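Local coordinates for protein SAM dependent methyltransferase (Agrobacterium tumefaciens, PDB 2IGT) that binds S-adenosylmethionine and probably transfers its methyl group to an acceptor substrate, at residues K55-G60 with V64-A69; L47-N52 with P315-S320; S115-E120 with E136-W141; A167-A172 with E193-A198. All coordinates share one frame; numbering follows the deposited sequence.

How the contacts relate
Contact 1 lies within the small five-stranded sheet as a hairpin, and contact 2 joins that sheet's edge strand 45-51 to the start of strand 318-328 in the large sheet. Contact 3 sets hairpin 111-124 on helix 138-150, and contact 4 packs helix 166-173 on helix 185-198. The first two touch, L56 exchanging backbone bonds with I48 and D49. Contacts 3 and 4 also meet, V119 packing on L169 and W141 on A167. Contacts 2 and 4 are largely buried, contacts 1 and 3 partly so. Contact 1 joins backbone bonds to salt bridges; contact 2 has a long salt bridge and a leucine pair; across contacts 3 and 4 only carbon packing holds the segments.

Contact 1: K55-G60 with V64-A69; sequences KLEQYG and VVRPEA. With FMT (formic acid), chain I.
A beta hairpin brings strand 54-59 against strand 62-67 in the five-stranded sheet. K55 with R66 and E57 with V64 are its hydrogen-bonded antiparallel pairs, E57 N reaching V64 O at 2.8 Å, and L56 with V65 is the non-hydrogen-bonded pair between them. On the face of L56 and V65, branched apolar chains suit a buried place: L56 CD1 meets V65 CG2 at 3.7 Å, and W82 of helix 79-83 covers both. The other face, which also carries V64, is mainly ionic. R66, bent at its third torsion (chi3 -70°), grips the E57 carboxylate side-on, NE to OE1 at 2.8 Å and NH2 to OE2 at 3.0 Å. Both bonds use syn lone pairs, and the two planes lie only 13° apart. Y59 donates to the same OE2 from above the carboxylate plane, so this buried oxygen has two donors and the acid is probably kept ionised. The extended K55 chain carries NZ to E68 OE1, a salt bridge of 2.7 Å. R66 NH1 donates to R129 O and to a formate probably left from crystallisation. One water links R66, Y59 and that formate, accepting from R66 NH2 at 2.8 Å.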
loop_
_atom_site.group_PDB
_atom_site.type_symbol
_atom_site.label_atom_id
_atom_site.label_comp_id
_atom_site.label_asym_id
_atom_site.label_seq_id
_atom_site.Cartn_x
_atom_site.Cartn_y
_atom_site.Cartn_z
ATOM N N LYS A 55 -19.846 -4.279 23.095
ATOM C CA LYS A 55 -19.863 -3.385 24.258
ATOM C C LYS A 55 -20.585 -2.081 23.883
ATOM O O LYS A 55 -20.564 -1.672 22.714
ATOM C CB LYS A 55 -18.446 -3.119 24.785
ATOM C CG LYS A 55 -17.494 -2.460 23.755
ATOM C CD LYS A 55 -16.063 -2.419 24.293
ATOM C CE LYS A 55 -15.064 -1.991 23.235
ATOM N NZ LYS A 55 -13.629 -2.242 23.726
ATOM N N LEU A 56 -21.240 -1.482 24.882
ATOM C CA LEU A 56 -22.044 -0.266 24.750
ATOM C C LEU A 56 -21.403 0.788 25.628
ATOM O O LEU A 56 -21.384 0.653 26.852
ATOM C CB LEU A 56 -23.481 -0.531 25.220
ATOM C CG LEU A 56 -24.448 0.660 25.247
ATOM C CD1 LEU A 56 -24.667 1.145 23.788
ATOM C CD2 LEU A 56 -25.768 0.273 25.882
ATOM N N GLU A 57 -20.870 1.835 25.015
ATOM C CA GLU A 57 -20.041 2.798 25.756
ATOM C C GLU A 57 -20.583 4.203 25.559
ATOM O O GLU A 57 -21.159 4.491 24.514
ATOM C CB GLU A 57 -18.594 2.774 25.256
ATOM C CG GLU A 57 -17.898 1.437 25.383
ATOM C CD GLU A 57 -16.713 1.353 24.474
ATOM O OE1 GLU A 57 -16.904 1.165 23.241
ATOM O OE2 GLU A 57 -15.596 1.497 24.991
ATOM N N GLN A 58 -20.399 5.074 26.554
ATOM C CA GLN A 58 -20.702 6.497 26.381
ATOM C C GLN A 58 -19.374 7.256 26.292
ATOM O O GLN A 58 -18.534 7.102 27.167
ATOM C CB GLN A 58 -21.559 7.010 27.559
ATOM C CG GLN A 58 -22.188 8.411 27.384
ATOM C CD GLN A 58 -23.384 8.426 26.426
ATOM O OE1 GLN A 58 -24.057 7.406 26.219
ATOM N NE2 GLN A 58 -23.654 9.592 25.838
ATOM N N TYR A 59 -19.168 7.992 25.195
ATOM C CA TYR A 59 -18.021 8.889 25.005
ATOM C C TYR A 59 -18.597 10.285 24.836
ATOM O O TYR A 59 -19.081 10.624 23.748
ATOM C CB TYR A 59 -17.208 8.514 23.755
ATOM C CG TYR A 59 -16.375 7.263 23.944
ATOM C CD1 TYR A 59 -15.091 7.350 24.481
ATOM C CD2 TYR A 59 -16.884 5.998 23.624
ATOM C CE1 TYR A 59 -14.307 6.209 24.678
ATOM C CE2 TYR A 59 -16.106 4.837 23.827
ATOM C CZ TYR A 59 -14.824 4.965 24.358
ATOM O OH TYR A 59 -14.054 3.870 24.610
ATOM N N GLY A 60 -18.576 11.084 25.904
ATOM C CA GLY A 60 -19.200 12.410 25.863
ATOM C C GLY A 60 -20.669 12.336 25.484
ATOM O O GLY A 60 -21.449 11.619 26.118
ATOM N N VAL A 64 -22.057 4.592 21.852
ATOM C CA VAL A 64 -21.318 3.875 20.820
ATOM C C VAL A 64 -21.385 2.367 21.079
ATOM O O VAL A 64 -21.225 1.925 22.220
ATOM C CB VAL A 64 -19.827 4.377 20.840
ATOM C CG1 VAL A 64 -18.861 3.511 20.011
ATOM C CG2 VAL A 64 -19.769 5.854 20.404
ATOM N N VAL A 65 -21.633 1.587 20.028
ATOM C CA VAL A 65 -21.525 0.125 20.100
ATOM C C VAL A 65 -20.303 -0.337 19.302
ATOM O O VAL A 65 -20.102 0.059 18.131
ATOM C CB VAL A 65 -22.806 -0.569 19.556
ATOM C CG1 VAL A 65 -22.634 -2.113 19.497
ATOM C CG2 VAL A 65 -24.018 -0.183 20.410
ATOM N N ARG A 66 -19.483 -1.169 19.933
ATOM C CA ARG A 66 -18.324 -1.733 19.264
ATOM C C ARG A 66 -18.210 -3.211 19.579
ATOM O O ARG A 66 -18.667 -3.662 20.649
ATOM C CB ARG A 66 -17.032 -1.008 19.701
ATOM C CG ARG A 66 -17.060 0.493 19.406
ATOM C CD ARG A 66 -15.665 1.107 19.584
ATOM N NE ARG A 66 -15.257 1.137 20.984
ATOM C CZ ARG A 66 -14.009 1.364 21.378
ATOM N NH1 ARG A 66 -13.045 1.562 20.473
ATOM N NH2 ARG A 66 -13.711 1.351 22.672
ATOM N N PRO A 67 -17.578 -3.965 18.668
ATOM C CA PRO A 67 -17.280 -5.370 18.958
ATOM C C PRO A 67 -16.292 -5.503 20.129
ATOM O O PRO A 67 -15.415 -4.650 20.330
ATOM C CB PRO A 67 -16.689 -5.892 17.641
ATOM C CG PRO A 67 -16.244 -4.702 16.905
ATOM C CD PRO A 67 -17.067 -3.544 17.349
ATOM N N GLU A 68 -16.481 -6.548 20.926
ATOM C CA GLU A 68 -15.582 -6.867 22.034
ATOM C C GLU A 68 -15.684 -8.375 22.195
ATOM O O GLU A 68 -16.549 -8.868 22.906
ATOM C CB GLU A 68 -16.006 -6.151 23.321
ATOM C CG GLU A 68 -15.085 -6.436 24.529
ATOM C CD GLU A 68 -13.633 -6.085 24.249
ATOM O OE1 GLU A 68 -13.348 -4.900 23.959
ATOM O OE2 GLU A 68 -12.781 -6.999 24.298
ATOM N N ALA A 69 -14.819 -9.118 21.512
ATOM C CA ALA A 69 -15.006 -10.583 21.459
ATOM C C ALA A 69 -14.994 -11.255 22.834
ATOM O O ALA A 69 -15.689 -12.252 23.051
ATOM C CB ALA A 69 -13.989 -11.247 20.530
HETATM C C FMT I . -9.181 3.578 20.977
HETATM O O1 FMT I . -8.842 4.540 20.285
HETATM O O2 FMT I . -10.307 3.078 21.001
HETATM O O HOH W 1 -11.542 2.809 23.656
#

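Contact 2: L47-N52 with P315-S320; sequences LIDSGN and PGRVLS
The R317 guanidinium has D49 OD1 at its edge, near its plane, and S50 O placed obliquely to it; the carboxylate of D49 is turned only 14° from it. D49 belongs to a classic beta bulge in edge strand 45-51, where I48 and D49 both face L56 of the neighbouring strand. R317 stands just ahead of strand 318-328 of the large sheet. Its NH2 makes a long salt bridge of 3.4 Å to D49 OD1 and comes within 3.1 Å of S50 O. Bends at chi2 (85°) and chi3 (51°) place the guanidinium beside D49 and S50. An arginine suits a place ringed by acceptors: NE pairs with E307, its stronger partner, and NH1 donates to R74 O. D49 is buried and its oxygens have several donors, OD2 receiving W82 NE1 and V77 N while OD1 also takes L76 N. S50 OG, for its part, bonds to E307 OE2 and W73 NE1, so E307 bridges R317 and S50 directly. Apolar packing replaces charge beside the bulge, where two buried leucines cross at about a right angle and L47 CD2 touches L319 CB at 4.1 Å.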
loop_
_atom_site.group_PDB
_atom_site.type_symbol
_atom_site.label_atom_id
_atom_site.label_comp_id
_atom_site.label_asym_id
_atom_site.label_seq_id
_atom_site.Cartn_x
_atom_site.Cartn_y
_atom_site.Cartn_z
ATOM N N LEU A 47 -18.445 2.552 30.504
ATOM C CA LEU A 47 -18.944 1.344 29.869
ATOM C C LEU A 47 -20.323 1.089 30.447
ATOM O O LEU A 47 -20.447 0.814 31.644
ATOM C CB LEU A 47 -18.007 0.187 30.205
ATOM C CG LEU A 47 -18.455 -1.221 29.778
ATOM C CD1 LEU A 47 -18.544 -1.291 28.255
ATOM C CD2 LEU A 47 -17.418 -2.227 30.319
ATOM N N ILE A 48 -21.348 1.237 29.612
ATOM C CA ILE A 48 -22.741 1.063 30.039
ATOM C C ILE A 48 -23.085 -0.400 30.225
ATOM O O ILE A 48 -23.627 -0.768 31.261
ATOM C CB ILE A 48 -23.736 1.744 29.054
ATOM C CG1 ILE A 48 -23.483 3.258 29.057
ATOM C CG2 ILE A 48 -25.213 1.490 29.483
ATOM C CD1 ILE A 48 -24.110 3.945 27.898
ATOM N N ASP A 49 -22.714 -1.240 29.245
ATOM C CA ASP A 49 -23.144 -2.638 29.215
ATOM C C ASP A 49 -22.267 -3.344 28.194
ATOM O O ASP A 49 -21.560 -2.689 27.427
ATOM C CB ASP A 49 -24.638 -2.739 28.807
ATOM C CG ASP A 49 -25.259 -4.118 29.093
ATOM O OD1 ASP A 49 -24.826 -4.842 30.035
ATOM O OD2 ASP A 49 -26.237 -4.456 28.381
ATOM N N SER A 50 -22.288 -4.674 28.209
ATOM C CA SER A 50 -21.468 -5.472 27.297
ATOM C C SER A 50 -22.049 -6.882 27.326
ATOM O O SER A 50 -22.746 -7.256 28.282
ATOM C CB SER A 50 -20.003 -5.491 27.753
ATOM O OG SER A 50 -19.910 -6.121 29.032
ATOM N N GLY A 51 -21.760 -7.659 26.287
ATOM C CA GLY A 51 -22.206 -9.042 26.207
ATOM C C GLY A 51 -22.459 -9.398 24.764
ATOM O O GLY A 51 -22.521 -8.516 23.891
ATOM N N ASN A 52 -22.621 -10.691 24.505
ATOM C CA ASN A 52 -22.803 -11.184 23.127
ATOM C C ASN A 52 -21.734 -10.683 22.154
ATOM O O ASN A 52 -21.999 -10.480 20.966
ATOM C CB ASN A 52 -24.232 -10.861 22.645
ATOM C CG ASN A 52 -25.301 -11.555 23.505
ATOM O OD1 ASN A 52 -25.023 -12.568 24.156
ATOM N ND2 ASN A 52 -26.518 -11.031 23.488
ATOM N N PRO A 315 -21.758 -0.875 39.881
ATOM C CA PRO A 315 -20.691 -1.858 39.579
ATOM C C PRO A 315 -21.232 -3.154 38.933
ATOM O O PRO A 315 -22.198 -3.760 39.435
ATOM C CB PRO A 315 -20.043 -2.130 40.951
ATOM C CG PRO A 315 -21.058 -1.665 41.975
ATOM C CD PRO A 315 -21.830 -0.549 41.324
ATOM N N GLY A 316 -20.636 -3.530 37.796
ATOM C CA GLY A 316 -21.089 -4.683 37.022
ATOM C C GLY A 316 -19.906 -5.594 36.778
ATOM O O GLY A 316 -19.074 -5.786 37.680
ATOM N N ARG A 317 -19.816 -6.125 35.558
ATOM C CA ARG A 317 -18.755 -7.054 35.181
ATOM C C ARG A 317 -17.450 -6.321 34.852
ATOM O O ARG A 317 -17.469 -5.154 34.462
ATOM C CB ARG A 317 -19.153 -7.867 33.939
ATOM C CG ARG A 317 -20.018 -9.142 34.187
ATOM C CD ARG A 317 -21.499 -8.837 34.285
ATOM N NE ARG A 317 -22.027 -8.037 33.171
ATOM C CZ ARG A 317 -22.854 -8.481 32.217
ATOM N NH1 ARG A 317 -23.275 -9.746 32.192
ATOM N NH2 ARG A 317 -23.282 -7.634 31.285
ATOM N N VAL A 318 -16.344 -7.066 34.930
ATOM C CA VAL A 318 -14.997 -6.580 34.619
ATOM C C VAL A 318 -14.695 -6.885 33.147
ATOM O O VAL A 318 -14.851 -8.031 32.704
ATOM C CB VAL A 318 -13.954 -7.290 35.569
ATOM C CG1 VAL A 318 -12.527 -7.068 35.143
ATOM C CG2 VAL A 318 -14.142 -6.838 37.031
ATOM N N LEU A 319 -14.282 -5.858 32.400
ATOM C CA LEU A 319 -13.741 -6.014 31.065
ATOM C C LEU A 319 -12.247 -5.684 31.089
ATOM O O LEU A 319 -11.857 -4.519 31.209
ATOM C CB LEU A 319 -14.447 -5.108 30.059
ATOM C CG LEU A 319 -13.899 -5.160 28.619
ATOM C CD1 LEU A 319 -13.985 -6.589 28.006
ATOM C CD2 LEU A 319 -14.644 -4.154 27.742
ATOM N N SER A 320 -11.416 -6.713 30.998
ATOM C CA SER A 320 -9.987 -6.507 31.042
ATOM C C SER A 320 -9.518 -6.053 29.653
ATOM O O SER A 320 -9.879 -6.668 28.645
ATOM C CB SER A 320 -9.303 -7.796 31.469
ATOM O OG SER A 320 -7.904 -7.638 31.487
#

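Contact 3: S115-E120 with E136-W141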
loop_
_atom_site.group_PDB
_atom_site.type_symbol
_atom_site.label_atom_id
_atom_site.label_comp_id
_atom_site.label_asym_id
_atom_site.label_seq_id
_atom_site.Cartn_x
_atom_site.Cartn_y
_atom_site.Cartn_z
ATOM N N SER A 115 -13.287 15.176 27.163
ATOM C CA SER A 115 -12.267 15.551 28.145
ATOM C C SER A 115 -12.146 14.523 29.260
ATOM O O SER A 115 -13.138 14.000 29.745
ATOM C CB SER A 115 -12.482 16.969 28.704
ATOM O OG SER A 115 -13.449 16.998 29.733
ATOM N N LEU A 116 -10.910 14.225 29.637
ATOM C CA LEU A 116 -10.623 13.254 30.691
ATOM C C LEU A 116 -9.474 13.830 31.478
ATOM O O LEU A 116 -8.525 14.376 30.902
ATOM C CB LEU A 116 -10.242 11.872 30.132
ATOM C CG LEU A 116 -11.330 11.002 29.477
ATOM C CD1 LEU A 116 -10.715 9.715 28.887
ATOM C CD2 LEU A 116 -12.516 10.684 30.456
ATOM N N LEU A 117 -9.579 13.743 32.800
ATOM C CA LEU A 117 -8.523 14.215 33.674
ATOM C C LEU A 117 -8.097 15.647 33.337
ATOM O O LEU A 117 -6.931 15.977 33.398
ATOM C CB LEU A 117 -7.313 13.252 33.597
ATOM C CG LEU A 117 -6.510 13.119 34.884
ATOM C CD1 LEU A 117 -7.424 12.648 36.036
ATOM C CD2 LEU A 117 -5.324 12.164 34.651
ATOM N N GLY A 118 -9.042 16.505 32.980
ATOM C CA GLY A 118 -8.726 17.911 32.744
ATOM C C GLY A 118 -8.189 18.272 31.359
ATOM O O GLY A 118 -7.949 19.443 31.069
ATOM N N VAL A 119 -8.024 17.274 30.502
ATOM C CA VAL A 119 -7.451 17.451 29.163
ATOM C C VAL A 119 -8.556 17.317 28.103
ATOM O O VAL A 119 -9.283 16.313 28.087
ATOM C CB VAL A 119 -6.349 16.352 28.913
ATOM C CG1 VAL A 119 -5.950 16.267 27.462
ATOM C CG2 VAL A 119 -5.125 16.625 29.796
ATOM N N GLU A 120 -8.658 18.306 27.217
ATOM C CA GLU A 120 -9.631 18.289 26.125
ATOM C C GLU A 120 -9.023 17.697 24.845
ATOM O O GLU A 120 -7.911 18.057 24.448
ATOM C CB GLU A 120 -10.178 19.703 25.872
ATOM C CG GLU A 120 -11.230 20.178 26.888
ATOM C CD GLU A 120 -10.650 20.561 28.234
ATOM O OE1 GLU A 120 -9.552 21.171 28.263
ATOM O OE2 GLU A 120 -11.294 20.265 29.268
ATOM N N GLU A 136 -9.540 3.745 29.635
ATOM C CA GLU A 136 -9.083 2.971 30.810
ATOM C C GLU A 136 -7.677 3.394 31.259
ATOM O O GLU A 136 -7.334 3.273 32.446
ATOM C CB GLU A 136 -9.106 1.456 30.513
ATOM C CG GLU A 136 -8.139 0.969 29.445
ATOM C CD GLU A 136 -8.682 1.043 28.017
ATOM O OE1 GLU A 136 -9.660 1.776 27.747
ATOM O OE2 GLU A 136 -8.128 0.352 27.138
ATOM N N GLN A 137 -6.875 3.891 30.311
ATOM C CA GLN A 137 -5.511 4.369 30.585
ATOM C C GLN A 137 -5.473 5.533 31.593
ATOM O O GLN A 137 -4.398 5.920 32.062
ATOM C CB GLN A 137 -4.790 4.732 29.273
ATOM C CG GLN A 137 -4.450 3.494 28.387
ATOM C CD GLN A 137 -3.357 2.628 28.999
ATOM O OE1 GLN A 137 -2.435 3.141 29.654
ATOM N NE2 GLN A 137 -3.452 1.320 28.809
ATOM N N ILE A 138 -6.647 6.068 31.943
ATOM C CA ILE A 138 -6.739 7.113 32.972
ATOM C C ILE A 138 -6.079 6.717 34.298
ATOM O O ILE A 138 -5.540 7.568 34.999
ATOM C CB ILE A 138 -8.190 7.564 33.235
ATOM C CG1 ILE A 138 -8.192 8.915 33.996
ATOM C CG2 ILE A 138 -8.990 6.456 33.979
ATOM C CD1 ILE A 138 -9.563 9.590 34.142
ATOM N N VAL A 139 -6.107 5.425 34.637
ATOM C CA VAL A 139 -5.403 4.985 35.838
ATOM C C VAL A 139 -3.884 5.308 35.741
ATOM O O VAL A 139 -3.307 5.843 36.692
ATOM C CB VAL A 139 -5.663 3.495 36.153
ATOM C CG1 VAL A 139 -5.039 3.106 37.484
ATOM C CG2 VAL A 139 -7.175 3.220 36.164
ATOM N N HIS A 140 -3.256 5.009 34.603
ATOM C CA HIS A 140 -1.827 5.331 34.415
ATOM C C HIS A 140 -1.630 6.847 34.281
ATOM O O HIS A 140 -0.631 7.379 34.754
ATOM C CB HIS A 140 -1.207 4.633 33.182
ATOM C CG HIS A 140 -1.260 3.129 33.230
ATOM N ND1 HIS A 140 -0.622 2.384 34.207
ATOM C CD2 HIS A 140 -1.848 2.236 32.395
ATOM C CE1 HIS A 140 -0.850 1.097 33.991
ATOM N NE2 HIS A 140 -1.585 0.978 32.896
ATOM N N TRP A 141 -2.582 7.541 33.646
ATOM C CA TRP A 141 -2.491 9.009 33.552
ATOM C C TRP A 141 -2.529 9.675 34.912
ATOM O O TRP A 141 -1.845 10.693 35.124
ATOM C CB TRP A 141 -3.591 9.616 32.685
ATOM C CG TRP A 141 -3.684 9.033 31.326
ATOM C CD1 TRP A 141 -2.692 8.426 30.609
ATOM C CD2 TRP A 141 -4.855 9.021 30.497
ATOM N NE1 TRP A 141 -3.194 8.003 29.386
ATOM C CE2 TRP A 141 -4.513 8.359 29.298
ATOM C CE3 TRP A 141 -6.160 9.496 30.663
ATOM C CZ2 TRP A 141 -5.438 8.156 28.257
ATOM C CZ3 TRP A 141 -7.094 9.279 29.629
ATOM C CH2 TRP A 141 -6.712 8.622 28.444
#
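W141 swings its indole clear of its own carbonyl carbon (chi1 -54°), and L116 does the same with its forked end (chi1 -71°), so that leucine and tryptophan meet where the tip of a beta hairpin rests on helix 138-150. The hairpin joins strands 111-116 and 119-124 through a type I' turn from L116 to V119. Its two central residues, L117 and G118, both have positive phi; at G118 a CB would press against the preceding carbonyl oxygen. L116 CD1 comes to the edge of the indole, near its plane, 3.7 Å from CZ3. L117, carried by the turn itself, spreads its two methyls over two residues: CD2 lies 3.7 Å from W141 CB, while CD1 reaches I138 CD1 at 4.2 Å. Leucine and isoleucine suit this role because their branched ends pack turn against helix without needing a polar partner. One indole face is covered from within its own segment, by Q137 O and I138 N, both offset toward the rim. V166 and A167 of helix 166-173 also touch the W141 side chain. The turn is held shut by a reciprocal backbone pair, V119 N to L116 O at 3.0 Å and L116 N to V119 O at 3.1 Å.

Contact 4: A167-A172 with E193-A198; sequences ASLVAA and ENQVLA
L169 supplies the whole contact from helix 166-173, spreading its two methyl groups over helix 185-198. CD1 touches N194 CB at 3.6 Å and reaches A198 CB, one turn further on, at 4.3 Å. CD2 instead lies against the backbone of Q195, 3.7 Å from CA and equally far from CB. The leucine CG is held opposite its own carbonyl carbon (chi1 -62°), which points the fork across the gap, and it crosses both N194 and Q195 at about a right angle. The short segments run at 37° to each other with axes 10.4 Å apart, a wide spacing that a leucine can span and a small residue such as A198 can receive. In the next shell, the polar ends of the buried helix residues turn to other partners. N194 is held at both ends of its amide, OD1 accepting from L122 N of strand 119-124 and ND2 donating to T164 O. Q195 stretches away from L169 to give NE2 to L200 O, with a weak bond from W207 NE1 at OE1. V119 and L200 also pack on L169. Farther out, S168 OG bonds to N159 ND2 in strand 156-160. Helix 166-173 connects parallel strands 156-160 and 177-181, and helix 185-198 connects 177-181 and 205-208: two successive beta-alpha-beta crossovers, as in the Rossmann-like fold of class I SAM-dependent methyltransferases.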
loop_
_atom_site.group_PDB
_atom_site.type_symbol
_atom_site.label_atom_id
_atom_site.label_comp_id
_atom_site.label_asym_id
_atom_site.label_seq_id
_atom_site.Cartn_x
_atom_site.Cartn_y
_atom_site.Cartn_z
ATOM N N ALA A 167 -1.815 10.971 27.151
ATOM C CA ALA A 167 -0.798 10.922 28.232
ATOM C C ALA A 167 0.190 12.080 28.113
ATOM O O ALA A 167 0.628 12.656 29.120
ATOM C CB ALA A 167 -0.054 9.577 28.237
ATOM N N SER A 168 0.586 12.386 26.878
ATOM C CA SER A 168 1.516 13.479 26.621
ATOM C C SER A 168 0.920 14.778 27.121
ATOM O O SER A 168 1.619 15.605 27.707
ATOM C CB SER A 168 1.817 13.577 25.121
ATOM O OG SER A 168 2.385 12.355 24.672
ATOM N N LEU A 169 -0.382 14.948 26.899
ATOM C CA LEU A 169 -1.050 16.190 27.273
ATOM C C LEU A 169 -1.247 16.304 28.786
ATOM O O LEU A 169 -1.055 17.391 29.359
ATOM C CB LEU A 169 -2.380 16.337 26.509
ATOM C CG LEU A 169 -2.223 16.416 24.987
ATOM C CD1 LEU A 169 -3.581 16.504 24.309
ATOM C CD2 LEU A 169 -1.302 17.588 24.534
ATOM N N VAL A 170 -1.581 15.178 29.426
ATOM C CA VAL A 170 -1.672 15.116 30.898
ATOM C C VAL A 170 -0.328 15.535 31.525
ATOM O O VAL A 170 -0.291 16.391 32.414
ATOM C CB VAL A 170 -2.125 13.712 31.412
ATOM C CG1 VAL A 170 -2.019 13.640 32.926
ATOM C CG2 VAL A 170 -3.594 13.404 30.998
ATOM N N ALA A 171 0.768 14.950 31.039
ATOM C CA ALA A 171 2.107 15.276 31.565
ATOM C C ALA A 171 2.450 16.751 31.359
ATOM O O ALA A 171 2.882 17.449 32.292
ATOM C CB ALA A 171 3.180 14.360 30.961
ATOM N N ALA A 172 2.228 17.236 30.142
ATOM C CA ALA A 172 2.488 18.639 29.819
ATOM C C ALA A 172 1.627 19.632 30.626
ATOM O O ALA A 172 2.141 20.686 31.069
ATOM C CB ALA A 172 2.348 18.876 28.299
ATOM N N GLU A 193 -3.584 18.176 16.992
ATOM C CA GLU A 193 -4.950 18.681 17.063
ATOM C C GLU A 193 -5.470 18.684 18.506
ATOM O O GLU A 193 -6.104 19.649 18.915
ATOM C CB GLU A 193 -5.900 17.872 16.175
ATOM C CG GLU A 193 -5.843 18.224 14.714
ATOM C CD GLU A 193 -6.843 17.430 13.902
ATOM O OE1 GLU A 193 -8.050 17.527 14.194
ATOM O OE2 GLU A 193 -6.412 16.691 12.981
ATOM N N ASN A 194 -5.216 17.600 19.249
ATOM C CA ASN A 194 -5.575 17.519 20.667
ATOM C C ASN A 194 -4.816 18.540 21.524
ATOM O O ASN A 194 -5.396 19.199 22.388
ATOM C CB ASN A 194 -5.352 16.091 21.200
ATOM C CG ASN A 194 -6.346 15.098 20.625
ATOM O OD1 ASN A 194 -7.422 15.484 20.166
ATOM N ND2 ASN A 194 -6.004 13.806 20.675
ATOM N N GLN A 195 -3.518 18.687 21.274
ATOM C CA GLN A 195 -2.760 19.731 21.959
ATOM C C GLN A 195 -3.406 21.134 21.792
ATOM O O GLN A 195 -3.531 21.912 22.765
ATOM C CB GLN A 195 -1.306 19.718 21.461
ATOM C CG GLN A 195 -0.416 20.815 22.097
ATOM C CD GLN A 195 0.920 20.941 21.424
ATOM O OE1 GLN A 195 1.079 20.539 20.264
ATOM N NE2 GLN A 195 1.901 21.503 22.142
ATOM N N VAL A 196 -3.806 21.459 20.564
ATOM C CA VAL A 196 -4.444 22.759 20.288
ATOM C C VAL A 196 -5.735 22.873 21.091
ATOM O O VAL A 196 -5.923 23.848 21.821
ATOM C CB VAL A 196 -4.744 22.973 18.786
ATOM C CG1 VAL A 196 -5.583 24.229 18.567
ATOM C CG2 VAL A 196 -3.440 23.055 18.009
ATOM N N LEU A 197 -6.592 21.859 20.975
ATOM C CA LEU A 197 -7.867 21.838 21.669
ATOM C C LEU A 197 -7.701 21.952 23.191
ATOM O O LEU A 197 -8.496 22.620 23.851
ATOM C CB LEU A 197 -8.635 20.573 21.294
ATOM C CG LEU A 197 -10.145 20.585 21.512
ATOM C CD1 LEU A 197 -10.821 21.491 20.449
ATOM C CD2 LEU A 197 -10.690 19.162 21.489
ATOM N N ALA A 198 -6.657 21.324 23.731
ATOM C CA ALA A 198 -6.400 21.323 25.167
ATOM C C ALA A 198 -5.771 22.616 25.697
ATOM O O ALA A 198 -5.628 22.779 26.915
ATOM C CB ALA A 198 -5.556 20.127 25.569
#